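Local coordinates for protein putative arylalkylamine N-Acetyltransferase 7 (Aedes aegypti, PDB 4FD7) that probably transfers an acetyl group from acetyl-CoA to the nitrogen of an amine substrate, as other members of the GNAT acetyltransferase family do, at residues E97-I103 and G152-K158; Q123-T128 and R219-P223; Q194-T198 and F229-M233. All blocks are in the same frame, centred on the assembly; numbering follows the deposited sequence.

From the N terminus, residues 97-103 come first, and interaction 1 closes when the chain returns at 152-158, after 48 intervening residues, to pair strand 98-108 with the edge strand 146-155 of the five-stranded sheet. Within that excursion lies helix 120-136, whose residues 123-128 wait until 219-223 to complete interaction 2; interactions 1 and 2 therefore cross. Interaction 3 opens at 194-198, after interaction 1 has closed, and ends at 229-233, beyond interaction 2, so 2 and 3 also cross while 1 and 3 follow in series. Interaction 2 ties helix 120-136 to the loop before strand 229-236, interaction 3 helix 191-200 to that strand; their nearest atoms stay about 5 Å apart.

Interaction 1 (E97-I103 and G152-K158); sequences EIVGVNI and GLSVDPK
Asn-102 and Gly-152 meet at one end of an antiparallel strand pair, where Gly-152 O accepts two N-H groups. Ile-103 N approaches this oxygen nearly in line with the C=O bond at 3.2 Å. Asn-102 ND2, 2.8 Å from Gly-152 O, instead stands above the carbonyl plane, 58° out of it and not on a lone pair. A chi1 of -152° puts Asn-102 CG beside the carbonyl carbon, and the amide crosses Leu-153, whose CD1 lies 3.5 Å from Asn-102 OD1, a carbon contact; the hydrogen bond to OD1 comes from Arg-172. Val-101 and Ser-154, whose side chains point to the other face, form a hydrogen-bonded pair, with Val-101 N to Ser-154 O and Ser-154 N to Val-101 O both 2.9 Å.

Past Gly-100, the bond from Asp-156 N to Val-99 O ends the regular pairing. Asp-156 OD1 then accepts Lys-158 N in an Asx turn, and Lys-158 NZ bridges two carboxylates, 3.1 Å from Glu-97 OE2 and 3.2 Å from Asp-156 OD2. A water ties Asp-156 OD2 to Ile-98 O.

The connection from the Asx turn into helix 164-170 is probably the CoA pyrophosphate-binding loop, as in GNAT enzymes generally. Strand 88-92 flanks 98-108, helix 41-55 covers the Ser-154 face and helix 164-170 the Asn-102 face.

Interaction 2 (Q123-T128 and R219-P223); sequences QAIYDT and RFNYP
Thr-128 lies over one face of the Phe-220 ring: its CA sits 4.1 Å from the ring centroid and only 8° off the normal, a CH-pi contact, while Thr-128 OG1 is 3.3 Å from Phe-220 CD1. The Tyr-222 ring is met at its edge instead, with Thr-128 OG1 and Ile-125 CG1 near its plane. There Tyr-222 OH donates to Thr-128 OG1 over 2.7 Å, and the Thr-128 hydroxyl in turn donates a hydrogen bond to Ala-124 O, a short chain of bonds back to the helix backbone.

The Arg-219 guanidinium carries Phe-220 CE1 over one face and Asp-127 at its edge. The carboxylate stands almost upright to it, the planes 79° apart, and Asp-127 OD2 takes Arg-219 NH1 at 2.8 Å on its anti side; the bond from NH2 is weak. Gln-123 NE2 donates to the other oxygen, Asp-127 OD1, in addition to its bond with Ala-115, while Gln-123 OE1 accepts from Phe-117.

An inverse gamma turn reverses the chain at Phe-220 and Tyr-222 follows it; three of four successive loop residues, Arg-219, Phe-220 and Tyr-222, face helix 120-136. The arrangement docks the connection between the last two strands of a GNAT fold onto that helix.

Interaction 3 (Q194-T198 and F229-M233); sequences QTAAT and FCKYM
Gln-194 reaches from its helix across to strand 229-233 in the C-terminal half of the GNAT fold, where helix 191-200 is the connection of a beta-alpha-beta crossover from strand 183-188 to strand 203-209, and strand 229-236 runs between those two, antiparallel to both. The short helix and strand segments are nearly aligned, with axes 10.3 Å apart and an angle of 21° between them, so side chains must span the gap.

The Gln-194 CB bond points toward the strand. CG follows, lying 4.2 Å from Lys-231 CD and a little farther from Met-233 SD. The chain continues extended, and CD rests against the aliphatic part of Lys-231, 3.9 Å from Lys-231 CG; the two side chains cross at about a right angle. OE1 then comes to 3.6 Å from Lys-231 CE, a carbon contact; the Lys-231 ammonium has its salt bridge with Glu-204. At the tip, NE2 donates to Phe-229 O over 2.9 Å. The acceptor lies in the plane of the Gln-194 amide, yet the donor stands 53° out of the Phe-229 carbonyl plane, away from a lone pair. NE2 also hydrogen-bonds to Phe-188 O, so this one amide nitrogen joins the helix to two neighbouring strands, and both bonds restrain its rotation.

Farther along, Met-233 packs against the helix at Ala-197, whose CB is 4.0 Å from Met-233 SD, while Phe-188 touches both side chains from strand 183-188. The Met-233 side chain bends at its last torsion, chi3 70°, and this turn carries the terminal methyl toward the next helical position: Met-233 CE ends 3.5 Å from Thr-198 OG1 and 4.0 Å from Gln-194 O.

Interaction 1 (E97-I103 and G152-K158)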
ATOM      1  N   GLU A  97     -15.836  -7.908  -9.636  1.00 24.38           N
ATOM      2  CA  GLU A  97     -14.698  -8.623  -9.076  1.00 24.88           C
ATOM      3  C   GLU A  97     -13.534  -7.679  -8.789  1.00 20.05           C
ATOM      4  O   GLU A  97     -13.201  -6.822  -9.613  1.00 22.61           O
ATOM      5  CB  GLU A  97     -14.261  -9.711 -10.051  1.00 26.41           C
ATOM      6  CG  GLU A  97     -13.434 -10.805  -9.443  1.00 27.46           C
ATOM      7  CD  GLU A  97     -13.191 -11.916 -10.434  1.00 30.43           C
ATOM      8  OE1 GLU A  97     -14.136 -12.684 -10.704  1.00 33.53           O
ATOM      9  OE2 GLU A  97     -12.061 -12.000 -10.961  1.00 32.83           O
ATOM     10  N   ILE A  98     -12.913  -7.839  -7.625  1.00 20.41           N
ATOM     11  CA  ILE A  98     -11.785  -6.975  -7.262  1.00 18.59           C
ATOM     12  C   ILE A  98     -10.567  -7.228  -8.150  1.00 19.60           C
ATOM     13  O   ILE A  98     -10.062  -8.354  -8.227  1.00 18.94           O
ATOM     14  CB  ILE A  98     -11.386  -7.130  -5.782  1.00 18.01           C
ATOM     15  CG1 ILE A  98     -12.497  -6.595  -4.880  1.00 19.98           C
ATOM     16  CG2 ILE A  98     -10.051  -6.409  -5.508  1.00 16.08           C
ATOM     17  CD1 ILE A  98     -12.274  -6.866  -3.410  1.00 19.34           C
ATOM     18  N   VAL A  99     -10.089  -6.184  -8.824  1.00 15.56           N
ATOM     19  CA  VAL A  99      -8.888  -6.317  -9.648  1.00 17.40           C
ATOM     20  C   VAL A  99      -7.644  -6.078  -8.798  1.00 17.94           C
ATOM     21  O   VAL A  99      -6.700  -6.872  -8.814  1.00 17.80           O
ATOM     22  CB  VAL A  99      -8.886  -5.355 -10.847  1.00 16.22           C
ATOM     23  CG1 VAL A  99      -7.583  -5.465 -11.610  1.00 17.16           C
ATOM     24  CG2 VAL A  99     -10.067  -5.653 -11.781  1.00 20.13           C
ATOM     25  N   GLY A 100      -7.654  -4.973  -8.064  1.00 15.27           N
ATOM     26  CA  GLY A 100      -6.592  -4.665  -7.131  1.00 15.64           C
ATOM     27  C   GLY A 100      -7.130  -3.893  -5.943  1.00 15.78           C
ATOM     28  O   GLY A 100      -8.238  -3.367  -5.987  1.00 16.15           O
ATOM     29  N   VAL A 101      -6.353  -3.837  -4.867  1.00 15.46           N
ATOM     30  CA  VAL A 101      -6.745  -3.070  -3.694  1.00 14.86           C
ATOM     31  C   VAL A 101      -5.500  -2.485  -3.018  1.00 17.31           C
ATOM     32  O   VAL A 101      -4.411  -3.034  -3.130  1.00 19.11           O
ATOM     33  CB  VAL A 101      -7.681  -3.890  -2.732  1.00 17.90           C
ATOM     34  CG1 VAL A 101      -7.151  -5.272  -2.485  1.00 18.77           C
ATOM     35  CG2 VAL A 101      -7.926  -3.177  -1.411  1.00 18.04           C
ATOM     36  N   ASN A 102      -5.653  -1.321  -2.387  1.00 14.79           N
ATOM     37  CA  ASN A 102      -4.558  -0.653  -1.689  1.00 15.10           C
ATOM     38  C   ASN A 102      -5.166  -0.239  -0.364  1.00 14.05           C
ATOM     39  O   ASN A 102      -6.074   0.593  -0.330  1.00 11.04           O
ATOM     40  CB  ASN A 102      -4.117   0.595  -2.464  1.00 13.40           C
ATOM     41  CG  ASN A 102      -2.642   0.975  -2.240  1.00 14.97           C
ATOM     42  OD1 ASN A 102      -2.125   1.864  -2.917  1.00 15.68           O
ATOM     43  ND2 ASN A 102      -1.975   0.327  -1.290  1.00 15.38           N
ATOM     44  N   ILE A 103      -4.705  -0.852   0.723  1.00 14.50           N
ATOM     45  CA  ILE A 103      -5.200  -0.493   2.048  1.00 14.35           C
ATOM     46  C   ILE A 103      -4.427   0.720   2.549  1.00 14.57           C
ATOM     47  O   ILE A 103      -3.207   0.669   2.691  1.00 14.54           O
ATOM     48  CB  ILE A 103      -5.085  -1.667   3.046  1.00 14.01           C
ATOM     49  CG1 ILE A 103      -5.790  -2.909   2.488  1.00 17.63           C
ATOM     50  CG2 ILE A 103      -5.674  -1.290   4.397  1.00 14.50           C
ATOM     51  CD1 ILE A 103      -7.307  -2.757   2.378  1.00 15.07           C
ATOM     52  N   GLY A 152       0.103  -2.053   1.929  1.00 16.05           N
ATOM     53  CA  GLY A 152      -0.022  -3.107   0.934  1.00 14.62           C
ATOM     54  C   GLY A 152      -0.885  -2.769  -0.267  1.00 15.88           C
ATOM     55  O   GLY A 152      -2.011  -2.267  -0.122  1.00 15.21           O
ATOM     56  N   LEU A 153      -0.347  -3.046  -1.453  1.00 16.21           N
ATOM     57  CA  LEU A 153      -1.102  -2.969  -2.701  1.00 17.61           C
ATOM     58  C   LEU A 153      -1.088  -4.357  -3.334  1.00 20.43           C
ATOM     59  O   LEU A 153      -0.018  -4.903  -3.626  1.00 19.13           O
ATOM     60  CB  LEU A 153      -0.494  -1.937  -3.663  1.00 17.16           C
ATOM     61  CG  LEU A 153      -1.369  -1.459  -4.844  1.00 15.24           C
ATOM     62  CD1 LEU A 153      -0.804  -0.193  -5.474  1.00 16.71           C
ATOM     63  CD2 LEU A 153      -1.551  -2.512  -5.934  1.00 19.16           C
ATOM     64  N   SER A 154      -2.284  -4.913  -3.531  1.00 20.14           N
ATOM     65  CA  SER A 154      -2.465  -6.244  -4.098  1.00 20.62           C
ATOM     66  C   SER A 154      -3.096  -6.131  -5.481  1.00 20.42           C
ATOM     67  O   SER A 154      -4.038  -5.375  -5.679  1.00 18.14           O
ATOM     68  CB  SER A 154      -3.377  -7.050  -3.185  1.00 20.02           C
ATOM     69  OG  SER A 154      -3.477  -8.407  -3.580  1.00 23.06           O
ATOM     70  N   VAL A 155      -2.566  -6.872  -6.448  1.00 20.45           N
ATOM     71  CA  VAL A 155      -3.195  -6.953  -7.767  1.00 19.99           C
ATOM     72  C   VAL A 155      -3.365  -8.418  -8.134  1.00 21.89           C
ATOM     73  O   VAL A 155      -2.433  -9.203  -7.959  1.00 22.35           O
ATOM     74  CB  VAL A 155      -2.358  -6.256  -8.852  1.00 22.91           C
ATOM     75  CG1 VAL A 155      -2.757  -6.734 -10.267  1.00 19.45           C
ATOM     76  CG2 VAL A 155      -2.468  -4.727  -8.733  1.00 20.72           C
ATOM     77  N   ASP A 156      -4.550  -8.783  -8.625  1.00 20.41           N
ATOM     78  CA  ASP A 156      -4.794 -10.163  -9.030  1.00 21.47           C
ATOM     79  C   ASP A 156      -3.861 -10.482 -10.185  1.00 20.06           C
ATOM     80  O   ASP A 156      -3.849  -9.773 -11.190  1.00 20.31           O
ATOM     81  CB  ASP A 156      -6.250 -10.336  -9.453  1.00 22.57           C
ATOM     82  CG  ASP A 156      -6.613 -11.780  -9.766  1.00 25.35           C
ATOM     83  OD1 ASP A 156      -5.728 -12.573 -10.161  1.00 22.00           O
ATOM     84  OD2 ASP A 156      -7.802 -12.116  -9.619  1.00 25.89           O
ATOM     85  N   PRO A 157      -3.062 -11.551 -10.035  1.00 22.95           N
ATOM     86  CA  PRO A 157      -2.110 -12.022 -11.037  1.00 21.28           C
ATOM     87  C   PRO A 157      -2.679 -12.108 -12.451  1.00 23.98           C
ATOM     88  O   PRO A 157      -1.936 -11.852 -13.396  1.00 22.99           O
ATOM     89  CB  PRO A 157      -1.755 -13.416 -10.521  1.00 24.38           C
ATOM     90  CG  PRO A 157      -1.821 -13.268  -9.060  1.00 24.62           C
ATOM     91  CD  PRO A 157      -3.000 -12.368  -8.811  1.00 21.67           C
ATOM     92  N   LYS A 158      -3.961 -12.425 -12.614  1.00 21.41           N
ATOM     93  CA  LYS A 158      -4.484 -12.540 -13.973  1.00 24.16           C
ATOM     94  C   LYS A 158      -4.745 -11.179 -14.617  1.00 22.63           C
ATOM     95  O   LYS A 158      -5.204 -11.104 -15.764  1.00 24.79           O
ATOM     96  CB  LYS A 158      -5.709 -13.453 -14.044  1.00 28.39           C
ATOM     97  CG  LYS A 158      -6.996 -12.848 -13.532  1.00 27.28           C
ATOM     98  CD  LYS A 158      -7.971 -13.956 -13.107  1.00 30.16           C
ATOM     99  CE  LYS A 158      -9.369 -13.397 -12.936  1.00 30.50           C
ATOM    100  NZ  LYS A 158      -9.293 -11.994 -12.458  1.00 33.40           N
TER
HETATM  101  O   HOH W   1      -9.695 -10.923  -7.920  1.00 38.67           O

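Interaction 2 (Q123-T128 and R219-P223)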
ATOM      1  N   GLN A 123       6.036  -8.709  13.343  1.00 11.52           N
ATOM      2  CA  GLN A 123       6.624  -7.654  14.150  1.00 12.99           C
ATOM      3  C   GLN A 123       7.876  -7.142  13.456  1.00 13.41           C
ATOM      4  O   GLN A 123       8.125  -5.932  13.421  1.00 11.87           O
ATOM      5  CB  GLN A 123       6.955  -8.127  15.559  1.00 14.16           C
ATOM      6  CG  GLN A 123       7.406  -6.983  16.451  1.00 16.58           C
ATOM      7  CD  GLN A 123       6.238  -6.155  16.956  1.00 16.36           C
ATOM      8  OE1 GLN A 123       5.320  -6.686  17.577  1.00 15.89           O
ATOM      9  NE2 GLN A 123       6.267  -4.849  16.691  1.00 16.83           N
ATOM     10  N   ALA A 124       8.648  -8.070  12.886  1.00 12.42           N
ATOM     11  CA  ALA A 124       9.835  -7.700  12.129  1.00 12.93           C
ATOM     12  C   ALA A 124       9.478  -6.910  10.882  1.00 13.64           C
ATOM     13  O   ALA A 124      10.134  -5.914  10.563  1.00 12.92           O
ATOM     14  CB  ALA A 124      10.643  -8.936  11.761  1.00 12.97           C
ATOM     15  N   ILE A 125       8.451  -7.334  10.157  1.00 12.17           N
ATOM     16  CA  ILE A 125       8.094  -6.577   8.951  1.00 13.07           C
ATOM     17  C   ILE A 125       7.664  -5.145   9.297  1.00 13.35           C
ATOM     18  O   ILE A 125       8.173  -4.149   8.748  1.00 13.05           O
ATOM     19  CB  ILE A 125       7.005  -7.288   8.155  1.00 13.08           C
ATOM     20  CG1 ILE A 125       7.563  -8.598   7.596  1.00 14.72           C
ATOM     21  CG2 ILE A 125       6.459  -6.374   7.034  1.00 15.12           C
ATOM     22  CD1 ILE A 125       6.508  -9.545   7.062  1.00 13.60           C
ATOM     23  N   TYR A 126       6.725  -5.056  10.226  1.00 12.04           N
ATOM     24  CA  TYR A 126       6.253  -3.786  10.751  1.00 13.32           C
ATOM     25  C   TYR A 126       7.387  -2.865  11.215  1.00 14.93           C
ATOM     26  O   TYR A 126       7.453  -1.697  10.823  1.00 13.69           O
ATOM     27  CB  TYR A 126       5.302  -4.061  11.914  1.00 13.22           C
ATOM     28  CG  TYR A 126       4.693  -2.823  12.501  1.00 15.71           C
ATOM     29  CD1 TYR A 126       5.216  -2.251  13.653  1.00 16.08           C
ATOM     30  CD2 TYR A 126       3.592  -2.224  11.913  1.00 17.15           C
ATOM     31  CE1 TYR A 126       4.668  -1.111  14.202  1.00 17.41           C
ATOM     32  CE2 TYR A 126       3.033  -1.063  12.455  1.00 19.07           C
ATOM     33  CZ  TYR A 126       3.581  -0.518  13.602  1.00 20.02           C
ATOM     34  OH  TYR A 126       3.041   0.624  14.169  1.00 21.84           O
ATOM     35  N   ASP A 127       8.256  -3.382  12.078  1.00 13.29           N
ATOM     36  CA  ASP A 127       9.373  -2.603  12.598  1.00 15.00           C
ATOM     37  C   ASP A 127      10.374  -2.231  11.499  1.00 13.99           C
ATOM     38  O   ASP A 127      11.028  -1.200  11.579  1.00 15.38           O
ATOM     39  CB  ASP A 127      10.101  -3.377  13.698  1.00 16.45           C
ATOM     40  CG  ASP A 127       9.250  -3.572  14.928  1.00 18.14           C
ATOM     41  OD1 ASP A 127       8.191  -2.912  15.021  1.00 17.23           O
ATOM     42  OD2 ASP A 127       9.654  -4.378  15.807  1.00 17.73           O
ATOM     43  N   THR A 128      10.503  -3.069  10.479  1.00 13.99           N
ATOM     44  CA  THR A 128      11.388  -2.728   9.357  1.00 13.61           C
ATOM     45  C   THR A 128      10.861  -1.515   8.595  1.00 14.88           C
ATOM     46  O   THR A 128      11.588  -0.535   8.351  1.00 13.51           O
ATOM     47  CB  THR A 128      11.501  -3.889   8.364  1.00 15.69           C
ATOM     48  OG1 THR A 128      12.089  -5.009   9.028  1.00 16.58           O
ATOM     49  CG2 THR A 128      12.374  -3.492   7.178  1.00 15.82           C
ATOM     50  N   ARG A 219      16.789  -8.655  13.455  1.00 23.24           N
ATOM     51  CA  ARG A 219      15.427  -9.128  13.205  1.00 23.46           C
ATOM     52  C   ARG A 219      15.014  -8.838  11.771  1.00 20.54           C
ATOM     53  O   ARG A 219      14.113  -9.488  11.229  1.00 19.74           O
ATOM     54  CB  ARG A 219      14.422  -8.476  14.157  1.00 22.08           C
ATOM     55  CG  ARG A 219      14.524  -8.935  15.601  1.00 24.90           C
ATOM     56  CD  ARG A 219      13.380  -8.358  16.420  1.00 21.97           C
ATOM     57  NE  ARG A 219      13.449  -6.901  16.504  1.00 24.06           N
ATOM     58  CZ  ARG A 219      12.463  -6.086  16.143  1.00 20.56           C
ATOM     59  NH1 ARG A 219      11.337  -6.586  15.658  1.00 20.68           N
ATOM     60  NH2 ARG A 219      12.601  -4.773  16.268  1.00 22.81           N
ATOM     61  N   PHE A 220      15.679  -7.860  11.166  1.00 19.61           N
ATOM     62  CA  PHE A 220      15.299  -7.386   9.837  1.00 18.43           C
ATOM     63  C   PHE A 220      15.982  -8.213   8.766  1.00 18.67           C
ATOM     64  O   PHE A 220      16.640  -7.660   7.879  1.00 18.03           O
ATOM     65  CB  PHE A 220      15.693  -5.920   9.631  1.00 17.68           C
ATOM     66  CG  PHE A 220      15.128  -4.959  10.657  1.00 19.03           C
ATOM     67  CD1 PHE A 220      14.175  -5.357  11.586  1.00 18.91           C
ATOM     68  CD2 PHE A 220      15.548  -3.637  10.664  1.00 19.04           C
ATOM     69  CE1 PHE A 220      13.666  -4.450  12.520  1.00 19.39           C
ATOM     70  CE2 PHE A 220      15.045  -2.725  11.595  1.00 19.08           C
ATOM     71  CZ  PHE A 220      14.101  -3.139  12.525  1.00 21.36           C
ATOM     72  N   ASN A 221      15.826  -9.530   8.852  1.00 18.47           N
ATOM     73  CA  ASN A 221      16.488 -10.472   7.952  1.00 18.18           C
ATOM     74  C   ASN A 221      15.483 -11.047   6.949  1.00 17.83           C
ATOM     75  O   ASN A 221      14.430 -11.550   7.346  1.00 17.94           O
ATOM     76  CB  ASN A 221      17.099 -11.607   8.781  1.00 19.22           C
ATOM     77  CG  ASN A 221      18.173 -12.363   8.038  1.00 24.29           C
ATOM     78  OD1 ASN A 221      19.338 -11.942   8.008  1.00 27.07           O
ATOM     79  ND2 ASN A 221      17.801 -13.495   7.442  1.00 21.91           N
ATOM     80  N   TYR A 222      15.814 -10.981   5.660  1.00 16.38           N
ATOM     81  CA  TYR A 222      14.890 -11.357   4.596  1.00 16.77           C
ATOM     82  C   TYR A 222      15.568 -12.270   3.600  1.00 17.03           C
ATOM     83  O   TYR A 222      16.101 -11.808   2.586  1.00 16.14           O
ATOM     84  CB  TYR A 222      14.328 -10.106   3.910  1.00 14.30           C
ATOM     85  CG  TYR A 222      13.513  -9.299   4.874  1.00 14.73           C
ATOM     86  CD1 TYR A 222      12.162  -9.545   5.037  1.00 16.78           C
ATOM     87  CD2 TYR A 222      14.104  -8.326   5.674  1.00 15.14           C
ATOM     88  CE1 TYR A 222      11.406  -8.829   5.952  1.00 16.96           C
ATOM     89  CE2 TYR A 222      13.359  -7.607   6.597  1.00 12.93           C
ATOM     90  CZ  TYR A 222      12.019  -7.862   6.729  1.00 13.70           C
ATOM     91  OH  TYR A 222      11.275  -7.148   7.639  1.00 14.80           O
ATOM     92  N   PRO A 223      15.536 -13.582   3.893  1.00 17.08           N
ATOM     93  CA  PRO A 223      16.221 -14.600   3.099  1.00 20.02           C
ATOM     94  C   PRO A 223      15.867 -14.506   1.622  1.00 18.89           C
ATOM     95  O   PRO A 223      14.685 -14.635   1.261  1.00 19.19           O
ATOM     96  CB  PRO A 223      15.683 -15.913   3.669  1.00 19.46           C
ATOM     97  CG  PRO A 223      15.204 -15.580   5.059  1.00 17.40           C
ATOM     98  CD  PRO A 223      14.681 -14.175   4.937  1.00 17.43           C
TER

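Interaction 3 (Q194-T198 and F229-M233)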
ATOM      1  N   GLN A 194       8.057  -0.100  -6.800  1.00 23.39           N
ATOM      2  CA  GLN A 194       8.902   1.091  -6.907  1.00 22.18           C
ATOM      3  C   GLN A 194       8.821   1.725  -8.299  1.00 22.40           C
ATOM      4  O   GLN A 194       8.752   2.950  -8.426  1.00 18.71           O
ATOM      5  CB  GLN A 194      10.352   0.762  -6.530  1.00 21.52           C
ATOM      6  CG  GLN A 194      10.531   0.454  -5.023  1.00 20.60           C
ATOM      7  CD  GLN A 194      11.739  -0.415  -4.729  1.00 23.36           C
ATOM      8  OE1 GLN A 194      12.597  -0.631  -5.597  1.00 24.08           O
ATOM      9  NE2 GLN A 194      11.811  -0.928  -3.493  1.00 18.55           N
ATOM     10  N   THR A 195       8.814   0.884  -9.334  1.00 23.74           N
ATOM     11  CA  THR A 195       8.651   1.346 -10.715  1.00 24.21           C
ATOM     12  C   THR A 195       7.327   2.094 -10.908  1.00 21.92           C
ATOM     13  O   THR A 195       7.277   3.161 -11.535  1.00 23.23           O
ATOM     14  CB  THR A 195       8.735   0.150 -11.698  1.00 26.58           C
ATOM     15  OG1 THR A 195      10.049  -0.424 -11.635  1.00 27.53           O
ATOM     16  CG2 THR A 195       8.434   0.587 -13.133  1.00 29.33           C
ATOM     17  N   ALA A 196       6.267   1.524 -10.345  1.00 21.37           N
ATOM     18  CA  ALA A 196       4.916   2.073 -10.438  1.00 20.18           C
ATOM     19  C   ALA A 196       4.859   3.432  -9.756  1.00 18.73           C
ATOM     20  O   ALA A 196       4.350   4.426 -10.311  1.00 19.72           O
ATOM     21  CB  ALA A 196       3.947   1.121  -9.794  1.00 18.82           C
ATOM     22  N   ALA A 197       5.422   3.483  -8.551  1.00 17.79           N
ATOM     23  CA  ALA A 197       5.428   4.729  -7.798  1.00 16.76           C
ATOM     24  C   ALA A 197       6.223   5.788  -8.552  1.00 19.08           C
ATOM     25  O   ALA A 197       5.836   6.958  -8.599  1.00 16.83           O
ATOM     26  CB  ALA A 197       5.991   4.502  -6.395  1.00 17.32           C
ATOM     27  N   THR A 198       7.329   5.376  -9.167  1.00 18.25           N
ATOM     28  CA  THR A 198       8.149   6.312  -9.932  1.00 20.90           C
ATOM     29  C   THR A 198       7.351   6.887 -11.095  1.00 20.09           C
ATOM     30  O   THR A 198       7.314   8.106 -11.294  1.00 24.14           O
ATOM     31  CB  THR A 198       9.443   5.648 -10.432  1.00 23.45           C
ATOM     32  OG1 THR A 198      10.330   5.451  -9.316  1.00 23.73           O
ATOM     33  CG2 THR A 198      10.136   6.518 -11.492  1.00 25.15           C
ATOM     34  N   PHE A 229      16.315  -3.458  -2.932  1.00 20.65           N
ATOM     35  CA  PHE A 229      16.144  -2.224  -2.174  1.00 19.94           C
ATOM     36  C   PHE A 229      14.745  -2.082  -1.567  1.00 19.83           C
ATOM     37  O   PHE A 229      13.749  -2.534  -2.139  1.00 19.81           O
ATOM     38  CB  PHE A 229      16.481  -1.012  -3.055  1.00 22.90           C
ATOM     39  CG  PHE A 229      17.955  -0.754  -3.182  1.00 22.97           C
ATOM     40  CD1 PHE A 229      18.703  -1.386  -4.154  1.00 27.04           C
ATOM     41  CD2 PHE A 229      18.594   0.111  -2.307  1.00 24.53           C
ATOM     42  CE1 PHE A 229      20.063  -1.150  -4.252  1.00 30.14           C
ATOM     43  CE2 PHE A 229      19.953   0.354  -2.408  1.00 26.98           C
ATOM     44  CZ  PHE A 229      20.685  -0.277  -3.389  1.00 28.07           C
ATOM     45  N   CYS A 230      14.698  -1.478  -0.382  1.00 16.55           N
ATOM     46  CA  CYS A 230      13.475  -1.084   0.295  1.00 18.01           C
ATOM     47  C   CYS A 230      13.492   0.436   0.227  1.00 18.68           C
ATOM     48  O   CYS A 230      14.459   1.066   0.685  1.00 18.10           O
ATOM     49  CB  CYS A 230      13.528  -1.545   1.750  1.00 18.98           C
ATOM     50  SG  CYS A 230      12.054  -1.234   2.736  1.00 21.37           S
ATOM     51  N   LYS A 231      12.472   1.030  -0.388  1.00 18.94           N
ATOM     52  CA  LYS A 231      12.518   2.477  -0.605  1.00 16.83           C
ATOM     53  C   LYS A 231      11.315   3.209  -0.033  1.00 17.76           C
ATOM     54  O   LYS A 231      10.187   2.895  -0.383  1.00 20.52           O
ATOM     55  CB  LYS A 231      12.614   2.788  -2.101  1.00 18.48           C
ATOM     56  CG  LYS A 231      13.818   2.196  -2.804  1.00 21.91           C
ATOM     57  CD  LYS A 231      13.949   2.745  -4.218  1.00 21.86           C
ATOM     58  CE  LYS A 231      15.026   2.020  -5.009  1.00 24.97           C
ATOM     59  NZ  LYS A 231      15.174   2.572  -6.392  1.00 25.48           N
ATOM     60  N   TYR A 232      11.563   4.256   0.751  1.00 16.51           N
ATOM     61  CA  TYR A 232      10.489   5.136   1.188  1.00 14.03           C
ATOM     62  C   TYR A 232      10.407   6.234   0.124  1.00 14.90           C
ATOM     63  O   TYR A 232      11.406   6.879  -0.191  1.00 14.97           O
ATOM     64  CB  TYR A 232      10.756   5.721   2.572  1.00 16.20           C
ATOM     65  CG  TYR A 232       9.512   5.786   3.431  1.00 15.41           C
ATOM     66  CD1 TYR A 232       9.137   4.711   4.224  1.00 13.60           C
ATOM     67  CD2 TYR A 232       8.707   6.916   3.434  1.00 13.88           C
ATOM     68  CE1 TYR A 232       8.000   4.763   5.004  1.00 15.87           C
ATOM     69  CE2 TYR A 232       7.566   6.977   4.213  1.00 15.50           C
ATOM     70  CZ  TYR A 232       7.219   5.898   4.995  1.00 16.73           C
ATOM     71  OH  TYR A 232       6.084   5.953   5.772  1.00 16.57           O
ATOM     72  N   MET A 233       9.219   6.423  -0.438  1.00 15.42           N
ATOM     73  CA  MET A 233       9.007   7.353  -1.552  1.00 13.42           C
ATOM     74  C   MET A 233       7.814   8.275  -1.271  1.00 12.85           C
ATOM     75  O   MET A 233       6.826   7.868  -0.619  1.00 12.59           O
ATOM     76  CB  MET A 233       8.838   6.601  -2.875  1.00 14.70           C
ATOM     77  CG  MET A 233       9.953   5.596  -3.168  1.00 15.81           C
ATOM     78  SD  MET A 233       9.582   4.649  -4.662  1.00 17.24           S
ATOM     79  CE  MET A 233       9.793   5.925  -5.905  1.00 16.07           C
TER